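PDB 3F4L: putative oxidoreductase yhhX, which probably acts as an NAD(P)-dependent oxidoreductase of the Gfo/Idh/MocA family, possibly a scyllo-inositol dehydrogenase that uses NADP+. Local coordinates for residues A[126-131]-A[296-301]. Sequence-based numbering, arbitrary orientation.
Sequences RFDSCF and GDYGRV
Phe127 carries most of the contact between residues 126-131 and 296-301. Its CG lies anti to the carbonyl carbon (chi1 -59°), and the ring reaches the first turn of helix 300-311. Arg300 CB sits over the centre of one ring face, 3.6 Å from the centroid, in a CH-pi contact. The Arg300 chain then bends at chi3 (64°). This brings its NE to 3.2 Å from Phe127 CD1, with the guanidinium tilted 44° from the ring plane. Val301 CG2 meets the ring at its edge, 3.8 Å from Phe127 CE2. An alanine in place of Phe127 would remove the ring and would probably loosen the packing of Arg300 and Val301. The backbone of Phe127 adds a weak hydrogen bond, from Asp297 N to its O (3.2 Å). The contact joins the N-terminal ends of two helices, 129-140 just after the last strand of the Rossmann sheet and 300-311 in the C-terminal alpha/beta domain. A type I turn from Asp297 to Arg300 leads into the second helix. Within this turn Asp297 OD1 accepts a capping bond from Gly299 N, and its OD2 forms a salt bridge with Arg25. Asp128 holds the N-cap position of helix 129-140, but its carboxylate makes no capping bond. Instead, the syn lone pair of its OD1 accepts from Tyr298 OH at 2.6 Å. Its OD2 forms a salt bridge with Arg125, which would probably favour the charged form, while the nearby carboxylate of Asp251 would work against it. Ser129 CA comes within 4.3 Å of Gly296 CA, where a beta carbon on Gly296 would clash with Phe127 O and Ser129 N.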
ATOM      1  N   ARG A 126     -16.803  13.090   6.167  1.00 15.94           N
ATOM      2  CA  ARG A 126     -17.697  11.989   5.868  1.00 17.88           C
ATOM      3  C   ARG A 126     -18.539  12.470   4.705  1.00 16.03           C
ATOM      4  O   ARG A 126     -19.276  11.707   4.091  1.00 16.36           O
ATOM      5  CB  ARG A 126     -18.591  11.672   7.066  1.00 17.27           C
ATOM      6  CG  ARG A 126     -17.849  10.925   8.154  1.00 20.65           C
ATOM      7  CD  ARG A 126     -18.793  10.344   9.188  1.00 21.06           C
ATOM      8  NE  ARG A 126     -18.055   9.593  10.196  1.00 19.23           N
ATOM      9  CZ  ARG A 126     -18.617   8.729  11.035  1.00 18.87           C
ATOM     10  NH1 ARG A 126     -19.923   8.516  10.979  1.00 15.88           N
ATOM     11  NH2 ARG A 126     -17.874   8.070  11.912  1.00 20.78           N
ATOM     12  N   PHE A 127     -18.418  13.757   4.408  1.00 16.35           N
ATOM     13  CA  PHE A 127     -19.158  14.339   3.308  1.00 17.27           C
ATOM     14  C   PHE A 127     -18.235  14.877   2.217  1.00 15.70           C
ATOM     15  O   PHE A 127     -18.600  15.796   1.498  1.00 18.66           O
ATOM     16  CB  PHE A 127     -20.104  15.428   3.832  1.00 14.16           C
ATOM     17  CG  PHE A 127     -21.090  14.917   4.839  1.00 14.83           C
ATOM     18  CD1 PHE A 127     -22.040  13.964   4.472  1.00 15.89           C
ATOM     19  CD2 PHE A 127     -21.027  15.319   6.165  1.00 15.17           C
ATOM     20  CE1 PHE A 127     -22.908  13.415   5.415  1.00 17.49           C
ATOM     21  CE2 PHE A 127     -21.894  14.773   7.124  1.00 15.74           C
ATOM     22  CZ  PHE A 127     -22.834  13.819   6.745  1.00 15.59           C
ATOM     23  N   ASP A 128     -17.034  14.305   2.117  1.00 16.23           N
ATOM     24  CA  ASP A 128     -16.083  14.668   1.063  1.00 15.63           C
ATOM     25  C   ASP A 128     -16.597  13.953  -0.185  1.00 17.01           C
ATOM     26  O   ASP A 128     -17.005  12.789  -0.106  1.00 17.04           O
ATOM     27  CB  ASP A 128     -14.672  14.157   1.378  1.00 13.75           C
ATOM     28  CG  ASP A 128     -13.787  15.224   1.994  1.00 16.34           C
ATOM     29  OD1 ASP A 128     -14.148  16.429   1.930  1.00 14.65           O
ATOM     30  OD2 ASP A 128     -12.713  14.861   2.524  1.00 17.32           O
ATOM     31  N   SER A 129     -16.582  14.635  -1.330  1.00 15.08           N
ATOM     32  CA  SER A 129     -17.079  14.040  -2.569  1.00 15.46           C
ATOM     33  C   SER A 129     -16.339  12.767  -2.973  1.00 14.93           C
ATOM     34  O   SER A 129     -16.958  11.820  -3.435  1.00 15.72           O
ATOM     35  CB  SER A 129     -17.014  15.049  -3.724  1.00 12.24           C
ATOM     36  OG  SER A 129     -15.694  15.479  -3.931  1.00 12.35           O
ATOM     37  N   CYS A 130     -15.020  12.760  -2.819  1.00 16.64           N
ATOM     38  CA  CYS A 130     -14.212  11.590  -3.160  1.00 17.04           C
ATOM     39  C   CYS A 130     -14.667  10.376  -2.341  1.00 17.06           C
ATOM     40  O   CYS A 130     -14.933   9.295  -2.880  1.00 17.38           O
ATOM     41  CB  CYS A 130     -12.731  11.887  -2.895  1.00 14.51           C
ATOM     42  SG  CYS A 130     -12.398  12.811  -1.360  1.00 13.75           S
ATOM     43  N   PHE A 131     -14.753  10.570  -1.031  1.00 16.66           N
ATOM     44  CA  PHE A 131     -15.191   9.521  -0.127  1.00 16.05           C
ATOM     45  C   PHE A 131     -16.606   9.040  -0.462  1.00 15.15           C
ATOM     46  O   PHE A 131     -16.855   7.829  -0.566  1.00 16.01           O
ATOM     47  CB  PHE A 131     -15.147  10.031   1.317  1.00 14.81           C
ATOM     48  CG  PHE A 131     -15.757   9.089   2.299  1.00 14.57           C
ATOM     49  CD1 PHE A 131     -15.179   7.850   2.544  1.00 15.37           C
ATOM     50  CD2 PHE A 131     -16.942   9.420   2.952  1.00 14.27           C
ATOM     51  CE1 PHE A 131     -15.778   6.950   3.432  1.00 16.85           C
ATOM     52  CE2 PHE A 131     -17.550   8.522   3.840  1.00 13.19           C
ATOM     53  CZ  PHE A 131     -16.967   7.292   4.076  1.00 10.42           C
ATOM     54  N   GLY A 296     -20.138  16.912  -2.433  1.00 29.25           N
ATOM     55  CA  GLY A 296     -19.771  16.971  -1.029  1.00 28.19           C
ATOM     56  C   GLY A 296     -20.312  18.242  -0.398  1.00 28.47           C
ATOM     57  O   GLY A 296     -20.460  19.263  -1.080  1.00 28.47           O
ATOM     58  N   ASP A 297     -20.606  18.186   0.898  1.00 26.97           N
ATOM     59  CA  ASP A 297     -21.133  19.347   1.607  1.00 24.10           C
ATOM     60  C   ASP A 297     -20.915  19.191   3.113  1.00 22.82           C
ATOM     61  O   ASP A 297     -21.643  18.445   3.783  1.00 21.69           O
ATOM     62  CB  ASP A 297     -22.626  19.513   1.281  1.00 25.47           C
ATOM     63  CG  ASP A 297     -23.258  20.712   1.976  1.00 25.74           C
ATOM     64  OD1 ASP A 297     -22.519  21.574   2.492  1.00 25.41           O
ATOM     65  OD2 ASP A 297     -24.505  20.800   1.999  1.00 27.41           O
ATOM     66  N   TYR A 298     -19.915  19.897   3.643  1.00 20.78           N
ATOM     67  CA  TYR A 298     -19.606  19.807   5.070  1.00 18.25           C
ATOM     68  C   TYR A 298     -20.764  20.253   5.955  1.00 16.77           C
ATOM     69  O   TYR A 298     -20.825  19.895   7.131  1.00 16.00           O
ATOM     70  CB  TYR A 298     -18.364  20.635   5.409  1.00 16.60           C
ATOM     71  CG  TYR A 298     -17.103  20.150   4.734  1.00 15.94           C
ATOM     72  CD1 TYR A 298     -16.912  18.793   4.468  1.00 16.36           C
ATOM     73  CD2 TYR A 298     -16.073  21.036   4.408  1.00 16.94           C
ATOM     74  CE1 TYR A 298     -15.728  18.327   3.899  1.00 15.86           C
ATOM     75  CE2 TYR A 298     -14.876  20.576   3.835  1.00 14.26           C
ATOM     76  CZ  TYR A 298     -14.717  19.221   3.586  1.00 16.42           C
ATOM     77  OH  TYR A 298     -13.543  18.745   3.038  1.00 17.77           O
ATOM     78  N   GLY A 299     -21.683  21.018   5.371  1.00 14.01           N
ATOM     79  CA  GLY A 299     -22.828  21.511   6.117  1.00 15.08           C
ATOM     80  C   GLY A 299     -23.821  20.420   6.457  1.00 17.15           C
ATOM     81  O   GLY A 299     -24.738  20.627   7.254  1.00 15.61           O
ATOM     82  N   ARG A 300     -23.640  19.252   5.852  1.00 15.14           N
ATOM     83  CA  ARG A 300     -24.533  18.138   6.116  1.00 18.19           C
ATOM     84  C   ARG A 300     -24.399  17.683   7.568  1.00 16.46           C
ATOM     85  O   ARG A 300     -25.264  16.982   8.080  1.00 17.91           O
ATOM     86  CB  ARG A 300     -24.265  17.007   5.113  1.00 17.57           C
ATOM     87  CG  ARG A 300     -24.917  17.322   3.758  1.00 24.20           C
ATOM     88  CD  ARG A 300     -24.280  16.620   2.563  1.00 27.86           C
ATOM     89  NE  ARG A 300     -24.404  15.171   2.621  1.00 31.15           N
ATOM     90  CZ  ARG A 300     -24.026  14.353   1.643  1.00 33.63           C
ATOM     91  NH1 ARG A 300     -23.504  14.860   0.528  1.00 31.97           N
ATOM     92  NH2 ARG A 300     -24.162  13.035   1.782  1.00 31.88           N
ATOM     93  N   VAL A 301     -23.319  18.103   8.223  1.00 14.96           N
ATOM     94  CA  VAL A 301     -23.092  17.789   9.626  1.00 14.56           C
ATOM     95  C   VAL A 301     -24.160  18.549  10.411  1.00 16.06           C
ATOM     96  O   VAL A 301     -24.794  18.012  11.315  1.00 16.38           O
ATOM     97  CB  VAL A 301     -21.689  18.263  10.099  1.00 13.64           C
ATOM     98  CG1 VAL A 301     -21.607  18.209  11.632  1.00 14.23           C
ATOM     99  CG2 VAL A 301     -20.590  17.385   9.483  1.00 11.61           C
TER